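PDB 6HNU: aromatic amino acid aminotransferase I from Candida albicans WO-1, which probably transfers the amino group of aromatic amino acids to 2-oxoglutarate, giving aromatic oxo-acids and glutamate, with pyridoxal 5'-phosphate as cofactor. Local coordinates for residues L160-T165 with Y211-G216; F188-E193 with K230-I235; I243-P248 with S282-D287. One frame throughout, in Å; residues are numbered along the deposited sequence. Where two conformers were deposited one is given.

How the interactions relate
Three contacts around one mixed sheet illustrate how chemistry follows place in a fold. Interactions 1 and 3 are fully buried and reach the cofactor: in each, a glutamate carboxylate inside the protein accepts from groups at the C-terminal end of a strand or the start of a helix. Interaction 2 lies further out, away from the annotated sites, and is nearly all apolar, with one exposed glutamine at its edge. The elements are shared as well as adjacent. Strand 209-212 belongs to interaction 1, supports both partners of interaction 2 and neighbours strand 242-246 of interaction 3, while helix 226-239, half of interaction 2, also packs against both segments of interaction 3.

Interaction 1: residues L160-T165 with Y211-G216; sequences LVEEYT and YTICTG. With PLP (pyridoxal-5'-phosphate), chain I.
E162 OE1 is gripped by three donors, and one of them, I213 N at 3.0 Å, joins the two segments by a nearly straight bond. That N-H arrives on the syn side of the carboxylate, 28° out of its plane; a water and Q217 NE2 are the other two. The second oxygen, OE2, accepts the hydroxyl of T212 at an OG1 to OE2 distance of 2.8 Å, approached from above the plane by 51°. The buried carboxylate is thus surrounded by neutral donors where strand 209-212 ends, which would be expected to offset the cost of burying it. The water makes four bonds: it accepts from E162 N and T165 OG1, and donates to E162 OE1 and Y211 O, bridging the backbones as they separate. Further back the strands still pair directly, Y211 N donating to L160 O at 2.8 Å.

On the other side of the sheet, Y211 CG, anti to the backbone N (chi1 169°), sets the ring near V161 and T165. CG1 of V161 lies 4.1 Å from Y211 CD2, and T165 OG1 is 3.7 Å from Y211 CE2, both oblique to the ring. The phenol OH is hydrogen-bonded to D246 OD2, so the tyrosine is a second-shell partner of a residue that meets the cofactor. I213 touches the cofactor itself, its CG1 3.5 Å from the methyl carbon C2A of PLP.

In this aminotransferase, the parallel strands 158-162 and 209-212 are neighbours, with strand 179-186 beyond the first. Helix 167-175 covers the Y211 face, and helix 192-200 packs against L160 on the other.

Interaction 2: residues F188-E193 with K230-I235; sequences FGIIPE and KQIYDI
The pyrrolidine ring of P192 overlaps the side chain of Q231, crossing it obliquely at the edge of the contact. Its CG lies 3.7 Å from Q231 NE2 and its CB 3.9 Å from Q231 CB, so the proline meets both the root and the amide end of the glutamine. The Q231 chain is extended beyond CG, carrying CD to 4.1 Å from P192 CB; its amide nitrogen also makes a weak hydrogen bond to E227 O one turn earlier. The glutamine is exposed, forming a polar border to a largely apolar patch.

Deeper in, I232 takes over. Its CG1 is anti to the carbonyl carbon (chi1 -70°) and sits 4.1 Å from P192 CG. Beyond it, CD1 comes to 3.7 Å from I190 CG2, the two isoleucines again meeting at a slant. I232 therefore touches both the last residue of a short strand and the first residue of the following helix. One turn on from Q231, I235 reaches the backbone instead: its CD1 lies 3.6 Å from P192 O, a carbonyl in the first turn of that helix.

Residues at i, i+1 and i+4 of one helix thus form a surface that receives a strand-to-helix corner. I191 holds the N-cap position at this corner, and P192, with no N-H to offer, suits the first turn that follows.

Helices 192-200 and 226-239 precede and follow strand 209-212 in the chain. I190 and I232 both rest on L210 of that strand, while I235 also packs on L195 and E196, so the contact joins helix 226-239 to the edge strand 189-190 and the start of helix 192-200, over one face of the sheet.

Interaction 3: residues I243-P248 with S282-D287; sequences IIEDEP and SFISLD. With PLP (pyridoxal-5'-phosphate), chain I.
E245 leaves its strand with CB directed toward S282-D287, and its carboxylate meets the first two N-H groups of the short, weakly bonded helix about 283-286. In the large mixed sheet of this fold-type I aminotransferase, a strand glutamate thus accepts both N-H groups at the start of a short helix. CG lies between the backbone N and the carbonyl carbon (chi1 68°), and the chain is extended from there. CD comes to 3.7 Å from F283 CB. At the tip, OE1 accepts F283 N at 2.9 Å and OE2 accepts I284 N at 3.0 Å, each donor coming from above the carboxylate plane rather than within it. OE1 also lies at the edge of the F283 ring, 3.3 Å from CD2, with the carboxylate and ring planes 66° apart.

S282 supplies the N-cap proper, its OG accepting S285 N at 2.8 Å, while the S285 hydroxyl donates back to S282 O. N-H groups in the first turn, which no carbonyl of the helix can take up, would be expected to favour a negative partner; here E245 is that partner, and R294 adds a salt bridge to OE2, so the buried charge is probably well compensated.

Two residues earlier, I243 lies over one face of the F283 ring, whose edge is met by E245 OE1. Its CG2 makes a CH-pi contact 4.2 Å from the ring centroid, offset toward the rim, and its CD1 lies 3.8 Å from F283 CD1. I243 and E245 thus share one side of the strand. The next residue, D246, has its CB on the opposite side of the strand, where OD2 lies 2.8 Å from the pyridine nitrogen N1 of PLP.

Interaction 1: residues L160-T165 with Y211-G216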
loop_
_atom_site.group_PDB
_atom_site.type_symbol
_atom_site.label_atom_id
_atom_site.label_comp_id
_atom_site.label_asym_id
_atom_site.label_seq_id
_atom_site.Cartn_x
_atom_site.Cartn_y
_atom_site.Cartn_z
ATOM N N LEU B 160 -13.587 -1.398 -20.487
ATOM C CA LEU B 160 -14.328 -2.639 -20.747
ATOM C C LEU B 160 -13.926 -3.632 -19.662
ATOM O O LEU B 160 -12.696 -3.709 -19.346
ATOM C CB LEU B 160 -14.018 -3.171 -22.147
ATOM C CG LEU B 160 -14.236 -2.169 -23.289
ATOM C CD1 LEU B 160 -13.770 -2.773 -24.586
ATOM C CD2 LEU B 160 -15.695 -1.782 -23.353
ATOM N N VAL B 161 -14.927 -4.330 -19.123
ATOM C CA VAL B 161 -14.749 -5.414 -18.115
ATOM C C VAL B 161 -15.524 -6.636 -18.594
ATOM O O VAL B 161 -16.498 -6.455 -19.337
ATOM C CB VAL B 161 -15.176 -4.998 -16.699
ATOM C CG1 VAL B 161 -14.439 -3.747 -16.202
ATOM C CG2 VAL B 161 -16.687 -4.780 -16.597
ATOM N N GLU B 162 -15.120 -7.829 -18.129
ATOM C CA GLU B 162 -15.882 -9.082 -18.295
ATOM C C GLU B 162 -17.276 -8.875 -17.686
ATOM O O GLU B 162 -17.382 -8.273 -16.608
ATOM C CB GLU B 162 -15.088 -10.260 -17.731
ATOM C CG GLU B 162 -13.872 -10.523 -18.596
ATOM C CD GLU B 162 -12.679 -11.200 -17.951
ATOM O OE1 GLU B 162 -12.424 -10.951 -16.767
ATOM O OE2 GLU B 162 -11.968 -11.898 -18.697
ATOM N N GLU B 163 -18.333 -9.357 -18.342
ATOM C CA GLU B 163 -19.706 -9.017 -17.887
ATOM C C GLU B 163 -19.979 -9.639 -16.521
ATOM O O GLU B 163 -20.840 -9.110 -15.844
ATOM C CB GLU B 163 -20.796 -9.414 -18.885
ATOM C CG GLU B 163 -21.061 -10.900 -18.935
ATOM C CD GLU B 163 -22.195 -11.312 -19.870
ATOM O OE1 GLU B 163 -21.938 -12.135 -20.741
ATOM O OE2 GLU B 163 -23.299 -10.838 -19.693
ATOM N N TYR B 164 -19.266 -10.696 -16.116
ATOM C CA TYR B 164 -19.171 -11.182 -14.725
ATOM C C TYR B 164 -17.711 -11.088 -14.312
ATOM O O TYR B 164 -16.862 -11.633 -15.029
ATOM C CB TYR B 164 -19.628 -12.622 -14.527
ATOM C CG TYR B 164 -21.064 -12.826 -14.920
ATOM C CD1 TYR B 164 -21.401 -13.093 -16.234
ATOM C CD2 TYR B 164 -22.076 -12.630 -14.016
ATOM C CE1 TYR B 164 -22.724 -13.201 -16.640
ATOM C CE2 TYR B 164 -23.409 -12.803 -14.378
ATOM C CZ TYR B 164 -23.732 -13.073 -15.702
ATOM O OH TYR B 164 -25.028 -13.198 -16.113
ATOM N N THR B 165 -17.441 -10.343 -13.252
ATOM C CA THR B 165 -16.021 -10.094 -12.869
ATOM C C THR B 165 -15.905 -9.854 -11.362
ATOM O O THR B 165 -16.899 -10.012 -10.626
ATOM C CB THR B 165 -15.458 -8.953 -13.727
ATOM O OG1 THR B 165 -14.034 -8.992 -13.543
ATOM C CG2 THR B 165 -16.058 -7.604 -13.409
ATOM N N TYR B 211 -10.161 -4.770 -19.062
ATOM C CA TYR B 211 -9.742 -5.414 -17.798
ATOM C C TYR B 211 -10.178 -6.870 -17.903
ATOM O O TYR B 211 -11.370 -7.108 -18.002
ATOM C CB TYR B 211 -10.368 -4.688 -16.590
ATOM C CG TYR B 211 -10.227 -5.404 -15.268
ATOM C CD1 TYR B 211 -8.993 -5.527 -14.650
ATOM C CD2 TYR B 211 -11.316 -5.991 -14.647
ATOM C CE1 TYR B 211 -8.832 -6.217 -13.467
ATOM C CE2 TYR B 211 -11.192 -6.684 -13.454
ATOM C CZ TYR B 211 -9.938 -6.810 -12.872
ATOM O OH TYR B 211 -9.815 -7.499 -11.713
ATOM N N THR B 212 -9.234 -7.807 -17.861
ATOM C CA THR B 212 -9.494 -9.243 -18.023
ATOM C C THR B 212 -8.775 -10.036 -16.943
ATOM O O THR B 212 -7.557 -9.899 -16.771
ATOM C CB THR B 212 -9.197 -9.709 -19.461
ATOM O OG1 THR B 212 -9.469 -11.099 -19.529
ATOM C CG2 THR B 212 -7.773 -9.491 -19.925
ATOM N N ILE B 213 -9.512 -10.916 -16.293
ATOM C CA ILE B 213 -8.894 -11.967 -15.442
ATOM C C ILE B 213 -8.870 -13.216 -16.308
ATOM O O ILE B 213 -9.762 -14.076 -16.163
ATOM C CB ILE B 213 -9.706 -12.122 -14.145
ATOM C CG1 ILE B 213 -10.006 -10.767 -13.505
ATOM C CG2 ILE B 213 -8.994 -13.052 -13.191
ATOM C CD1 ILE B 213 -11.196 -10.752 -12.566
ATOM N N CYS B 214 -7.893 -13.321 -17.214
ATOM C CA CYS B 214 -8.081 -14.175 -18.386
ATOM C C CYS B 214 -7.783 -15.640 -18.043
ATOM O O CYS B 214 -8.215 -16.478 -18.814
ATOM C CB CYS B 214 -7.307 -13.643 -19.574
ATOM S SG CYS B 214 -5.594 -13.214 -19.223
ATOM N N THR B 215 -7.068 -15.923 -16.954
ATOM C CA THR B 215 -6.737 -17.293 -16.493
ATOM C C THR B 215 -7.441 -17.601 -15.170
ATOM O O THR B 215 -7.110 -16.979 -14.142
ATOM C CB THR B 215 -5.223 -17.502 -16.381
ATOM O OG1 THR B 215 -4.626 -16.981 -17.573
ATOM C CG2 THR B 215 -4.867 -18.961 -16.214
ATOM N N GLY B 216 -8.375 -18.552 -15.155
ATOM C CA GLY B 216 -9.089 -18.880 -13.906
ATOM C C GLY B 216 -10.010 -17.725 -13.519
ATOM O O GLY B 216 -10.030 -17.307 -12.308
HETATM N N1 PLP I . -7.530 -9.640 -8.695
HETATM C C2 PLP I . -8.444 -10.609 -8.793
HETATM C C2A PLP I . -9.211 -10.741 -10.061
HETATM C C3 PLP I . -8.691 -11.482 -7.736
HETATM O O3 PLP I . -9.689 -12.406 -7.879
HETATM C C4 PLP I . -7.969 -11.319 -6.537
HETATM C C4A PLP I . -8.233 -12.204 -5.404
HETATM C C5 PLP I . -6.986 -10.323 -6.464
HETATM C C6 PLP I . -6.826 -9.500 -7.550
HETATM C C5A PLP I . -6.228 -10.046 -5.189
HETATM O O4P PLP I . -4.805 -9.902 -5.452
HETATM P P PLP I . -3.764 -9.487 -4.386
HETATM O O1P PLP I . -2.479 -9.654 -5.165
HETATM O O2P PLP I . -3.926 -10.473 -3.195
HETATM O O3P PLP I . -4.063 -8.046 -3.979
HETATM O O HOH W 1 -13.032 -8.353 -16.058
#

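Interaction 2: residues F188-E193 with K230-I235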
loop_
_atom_site.group_PDB
_atom_site.type_symbol
_atom_site.label_atom_id
_atom_site.label_comp_id
_atom_site.label_asym_id
_atom_site.label_seq_id
_atom_site.Cartn_x
_atom_site.Cartn_y
_atom_site.Cartn_z
ATOM N N PHE B 188 -16.645 -20.036 -21.885
ATOM C CA PHE B 188 -15.171 -20.058 -22.122
ATOM C C PHE B 188 -14.575 -18.653 -22.017
ATOM O O PHE B 188 -13.395 -18.527 -22.364
ATOM C CB PHE B 188 -14.849 -20.704 -23.474
ATOM C CG PHE B 188 -15.454 -22.077 -23.633
ATOM C CD1 PHE B 188 -15.049 -23.125 -22.819
ATOM C CD2 PHE B 188 -16.481 -22.292 -24.533
ATOM C CE1 PHE B 188 -15.603 -24.392 -22.974
ATOM C CE2 PHE B 188 -17.045 -23.553 -24.673
ATOM C CZ PHE B 188 -16.618 -24.590 -23.880
ATOM N N GLY B 189 -15.388 -17.647 -21.645
ATOM C CA GLY B 189 -14.978 -16.255 -21.408
ATOM C C GLY B 189 -15.463 -15.290 -22.466
ATOM O O GLY B 189 -16.433 -15.575 -23.174
ATOM N N ILE B 190 -14.777 -14.161 -22.571
ATOM C CA ILE B 190 -15.087 -13.075 -23.534
ATOM C C ILE B 190 -15.285 -13.724 -24.917
ATOM O O ILE B 190 -14.396 -14.475 -25.370
ATOM C CB ILE B 190 -13.938 -12.063 -23.571
ATOM C CG1 ILE B 190 -13.847 -11.237 -22.290
ATOM C CG2 ILE B 190 -14.000 -11.190 -24.815
ATOM C CD1 ILE B 190 -12.585 -10.396 -22.215
ATOM N N ILE B 191 -16.329 -13.293 -25.619
ATOM C CA ILE B 191 -16.594 -13.724 -27.024
ATOM C C ILE B 191 -15.977 -12.681 -27.941
ATOM O O ILE B 191 -16.495 -11.562 -28.043
ATOM C CB ILE B 191 -18.109 -13.898 -27.274
ATOM C CG1 ILE B 191 -18.754 -14.899 -26.309
ATOM C CG2 ILE B 191 -18.291 -14.288 -28.751
ATOM C CD1 ILE B 191 -20.277 -14.926 -26.354
ATOM N N PRO B 192 -14.856 -12.973 -28.641
ATOM C CA PRO B 192 -14.201 -11.943 -29.439
ATOM C C PRO B 192 -15.103 -11.251 -30.467
ATOM O O PRO B 192 -14.982 -10.042 -30.582
ATOM C CB PRO B 192 -13.052 -12.722 -30.087
ATOM C CG PRO B 192 -12.757 -13.782 -29.041
ATOM C CD PRO B 192 -14.151 -14.254 -28.691
ATOM N N GLU B 193 -15.968 -11.989 -31.207
ATOM C CA GLU B 193 -16.830 -11.351 -32.239
ATOM C C GLU B 193 -17.666 -10.205 -31.614
ATOM O O GLU B 193 -17.795 -9.168 -32.241
ATOM C CB GLU B 193 -17.761 -12.352 -32.936
ATOM C CG GLU B 193 -18.897 -11.664 -33.686
ATOM C CD GLU B 193 -19.853 -12.544 -34.479
ATOM O OE1 GLU B 193 -19.926 -13.719 -34.164
ATOM O OE2 GLU B 193 -20.527 -12.024 -35.396
ATOM N N LYS B 230 -5.400 -14.181 -28.999
ATOM C CA LYS B 230 -4.897 -13.626 -30.276
ATOM C C LYS B 230 -5.954 -12.679 -30.829
ATOM O O LYS B 230 -5.612 -11.559 -31.211
ATOM C CB LYS B 230 -4.534 -14.751 -31.251
ATOM C CG LYS B 230 -3.244 -15.479 -30.889
ATOM C CD LYS B 230 -3.013 -16.773 -31.687
ATOM C CE LYS B 230 -2.163 -17.770 -30.930
ATOM N NZ LYS B 230 -2.217 -19.127 -31.534
ATOM N N GLN B 231 -7.208 -13.110 -30.858
ATOM C CA GLN B 231 -8.256 -12.282 -31.509
ATOM C C GLN B 231 -8.495 -11.011 -30.685
ATOM O O GLN B 231 -8.710 -9.958 -31.284
ATOM C CB GLN B 231 -9.536 -13.093 -31.623
ATOM C CG GLN B 231 -9.477 -14.137 -32.727
ATOM C CD GLN B 231 -10.738 -14.959 -32.684
ATOM O OE1 GLN B 231 -11.597 -14.835 -33.546
ATOM N NE2 GLN B 231 -10.899 -15.743 -31.628
ATOM N N ILE B 232 -8.497 -11.132 -29.363
ATOM C CA ILE B 232 -8.748 -9.975 -28.441
ATOM C C ILE B 232 -7.573 -8.999 -28.557
ATOM O O ILE B 232 -7.832 -7.777 -28.673
ATOM C CB ILE B 232 -9.044 -10.448 -27.005
ATOM C CG1 ILE B 232 -10.411 -11.131 -26.915
ATOM C CG2 ILE B 232 -8.941 -9.294 -26.021
ATOM C CD1 ILE B 232 -10.552 -12.121 -25.774
ATOM N N TYR B 233 -6.343 -9.507 -28.612
ATOM C CA TYR B 233 -5.128 -8.663 -28.800
ATOM C C TYR B 233 -5.270 -7.871 -30.104
ATOM O O TYR B 233 -5.068 -6.641 -30.128
ATOM C CB TYR B 233 -3.837 -9.494 -28.734
ATOM C CG TYR B 233 -2.629 -8.602 -28.770
ATOM C CD1 TYR B 233 -2.280 -7.866 -27.643
ATOM C CD2 TYR B 233 -1.960 -8.328 -29.949
ATOM C CE1 TYR B 233 -1.238 -6.964 -27.650
ATOM C CE2 TYR B 233 -0.888 -7.443 -29.966
ATOM C CZ TYR B 233 -0.533 -6.747 -28.817
ATOM O OH TYR B 233 0.492 -5.846 -28.817
ATOM N N ASP B 234 -5.700 -8.535 -31.183
ATOM C CA ASP B 234 -5.895 -7.867 -32.508
ATOM C C ASP B 234 -6.935 -6.740 -32.391
ATOM O O ASP B 234 -6.747 -5.680 -33.019
ATOM C CB ASP B 234 -6.254 -8.881 -33.603
ATOM C CG ASP B 234 -5.099 -9.785 -33.994
ATOM O OD1 ASP B 234 -4.009 -9.513 -33.560
ATOM O OD2 ASP B 234 -5.331 -10.782 -34.690
ATOM N N ILE B 235 -7.991 -6.940 -31.620
ATOM C CA ILE B 235 -9.034 -5.900 -31.404
ATOM C C ILE B 235 -8.415 -4.734 -30.628
ATOM O O ILE B 235 -8.612 -3.584 -31.033
ATOM C CB ILE B 235 -10.243 -6.522 -30.701
ATOM C CG1 ILE B 235 -10.900 -7.559 -31.621
ATOM C CG2 ILE B 235 -11.213 -5.463 -30.231
ATOM C CD1 ILE B 235 -11.793 -8.484 -30.884
#

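Interaction 3: residues I243-P248 with S282-D287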
loop_
_atom_site.group_PDB
_atom_site.type_symbol
_atom_site.label_atom_id
_atom_site.label_comp_id
_atom_site.label_asym_id
_atom_site.label_seq_id
_atom_site.Cartn_x
_atom_site.Cartn_y
_atom_site.Cartn_z
ATOM N N ILE B 243 -4.672 -3.564 -22.754
ATOM C CA ILE B 243 -5.268 -4.738 -22.078
ATOM C C ILE B 243 -4.605 -4.820 -20.716
ATOM O O ILE B 243 -3.355 -4.850 -20.663
ATOM C CB ILE B 243 -5.103 -6.040 -22.889
ATOM C CG1 ILE B 243 -5.907 -6.030 -24.187
ATOM C CG2 ILE B 243 -5.425 -7.255 -22.031
ATOM C CD1 ILE B 243 -5.522 -7.138 -25.143
ATOM N N ILE B 244 -5.427 -4.862 -19.677
ATOM C CA ILE B 244 -4.929 -5.025 -18.305
ATOM C C ILE B 244 -5.295 -6.451 -17.938
ATOM O O ILE B 244 -6.493 -6.728 -17.784
ATOM C CB ILE B 244 -5.543 -3.981 -17.344
ATOM C CG1 ILE B 244 -5.496 -2.540 -17.861
ATOM C CG2 ILE B 244 -4.953 -4.141 -15.956
ATOM C CD1 ILE B 244 -4.109 -1.975 -18.213
ATOM N N GLU B 245 -4.280 -7.284 -17.776
ATOM C CA GLU B 245 -4.454 -8.715 -17.476
ATOM C C GLU B 245 -4.106 -8.836 -15.990
ATOM O O GLU B 245 -2.935 -8.757 -15.580
ATOM C CB GLU B 245 -3.762 -9.691 -18.456
ATOM C CG GLU B 245 -2.235 -9.719 -18.471
ATOM C CD GLU B 245 -1.597 -10.761 -19.383
ATOM O OE1 GLU B 245 -2.319 -11.701 -19.825
ATOM O OE2 GLU B 245 -0.318 -10.722 -19.556
ATOM N N ASP B 246 -5.153 -9.007 -15.209
ATOM C CA ASP B 246 -5.073 -9.173 -13.755
ATOM C C ASP B 246 -5.008 -10.669 -13.507
ATOM O O ASP B 246 -6.030 -11.355 -13.602
ATOM C CB ASP B 246 -6.226 -8.448 -13.079
ATOM C CG ASP B 246 -6.274 -8.608 -11.591
ATOM O OD1 ASP B 246 -5.280 -9.157 -10.989
ATOM O OD2 ASP B 246 -7.315 -8.178 -11.031
ATOM N N GLU B 247 -3.816 -11.161 -13.209
ATOM C CA GLU B 247 -3.511 -12.590 -13.412
ATOM C C GLU B 247 -2.962 -13.202 -12.134
ATOM O O GLU B 247 -1.968 -13.928 -12.180
ATOM C CB GLU B 247 -2.574 -12.651 -14.614
ATOM C CG GLU B 247 -3.325 -12.586 -15.919
ATOM C CD GLU B 247 -4.072 -13.898 -16.154
ATOM O OE1 GLU B 247 -3.523 -14.751 -16.882
ATOM O OE2 GLU B 247 -5.214 -14.055 -15.634
ATOM N N PRO B 248 -3.665 -13.091 -10.992
ATOM C CA PRO B 248 -3.190 -13.743 -9.763
ATOM C C PRO B 248 -3.299 -15.281 -9.828
ATOM O O PRO B 248 -2.604 -15.971 -9.080
ATOM C CB PRO B 248 -4.087 -13.152 -8.689
ATOM C CG PRO B 248 -5.396 -12.887 -9.443
ATOM C CD PRO B 248 -4.998 -12.484 -10.845
ATOM N N SER B 282 0.324 -15.739 -22.260
ATOM C CA SER B 282 -0.159 -14.469 -21.659
ATOM C C SER B 282 -0.415 -13.443 -22.765
ATOM O O SER B 282 0.129 -13.583 -23.896
ATOM C CB SER B 282 0.855 -13.901 -20.695
ATOM O OG SER B 282 2.065 -13.622 -21.411
ATOM N N PHE B 283 -1.187 -12.401 -22.448
ATOM C CA PHE B 283 -1.274 -11.225 -23.339
ATOM C C PHE B 283 0.107 -10.564 -23.426
ATOM O O PHE B 283 0.483 -10.114 -24.572
ATOM C CB PHE B 283 -2.358 -10.250 -22.931
ATOM C CG PHE B 283 -3.737 -10.714 -23.272
ATOM C CD1 PHE B 283 -4.207 -10.605 -24.572
ATOM C CD2 PHE B 283 -4.548 -11.272 -22.288
ATOM C CE1 PHE B 283 -5.486 -11.022 -24.887
ATOM C CE2 PHE B 283 -5.829 -11.670 -22.595
ATOM C CZ PHE B 283 -6.301 -11.542 -23.902
ATOM N N ILE B 284 0.896 -10.526 -22.338
ATOM C CA ILE B 284 2.272 -9.948 -22.487
ATOM C C ILE B 284 3.044 -10.732 -23.560
ATOM O O ILE B 284 3.780 -10.063 -24.317
ATOM C CB ILE B 284 3.014 -10.000 -21.132
ATOM C CG1 ILE B 284 2.473 -8.989 -20.119
ATOM C CG2 ILE B 284 4.527 -9.873 -21.304
ATOM C CD1 ILE B 284 2.713 -7.562 -20.507
ATOM N N SER B 285 2.964 -12.060 -23.582
ATOM C CA SER B 285 3.707 -12.892 -24.574
ATOM C C SER B 285 3.289 -12.503 -25.997
ATOM O O SER B 285 4.148 -12.615 -26.912
ATOM C CB SER B 285 3.601 -14.365 -24.333
ATOM O OG SER B 285 2.358 -14.895 -24.785
ATOM N N LEU B 286 2.059 -12.015 -26.201
ATOM C CA LEU B 286 1.523 -11.670 -27.535
ATOM C C LEU B 286 1.826 -10.219 -27.886
ATOM O O LEU B 286 1.466 -9.791 -28.992
ATOM C CB LEU B 286 0.004 -11.883 -27.535
ATOM C CG LEU B 286 -0.457 -13.329 -27.321
ATOM C CD1 LEU B 286 -1.987 -13.434 -27.344
ATOM C CD2 LEU B 286 0.123 -14.236 -28.398
ATOM N N ASP B 287 2.385 -9.457 -26.955
ATOM C CA ASP B 287 2.243 -7.982 -26.936
ATOM C C ASP B 287 3.371 -7.319 -27.737
ATOM O O ASP B 287 4.093 -6.535 -27.180
ATOM C CB ASP B 287 2.220 -7.442 -25.509
ATOM C CG ASP B 287 1.925 -5.952 -25.436
ATOM O OD1 ASP B 287 1.285 -5.402 -26.392
ATOM O OD2 ASP B 287 2.340 -5.334 -24.437
HETATM N N1 PLP I . -7.530 -9.640 -8.695
HETATM C C2 PLP I . -8.444 -10.609 -8.793
HETATM C C2A PLP I . -9.211 -10.741 -10.061
HETATM C C3 PLP I . -8.691 -11.482 -7.736
HETATM O O3 PLP I . -9.689 -12.406 -7.879
HETATM C C4 PLP I . -7.969 -11.319 -6.537
HETATM C C4A PLP I . -8.233 -12.204 -5.404
HETATM C C5 PLP I . -6.986 -10.323 -6.464
HETATM C C6 PLP I . -6.826 -9.500 -7.550
HETATM C C5A PLP I . -6.228 -10.046 -5.189
HETATM O O4P PLP I . -4.805 -9.902 -5.452
HETATM P P PLP I . -3.764 -9.487 -4.386
HETATM O O1P PLP I . -2.479 -9.654 -5.165
HETATM O O2P PLP I . -3.926 -10.473 -3.195
HETATM O O3P PLP I . -4.063 -8.046 -3.979
#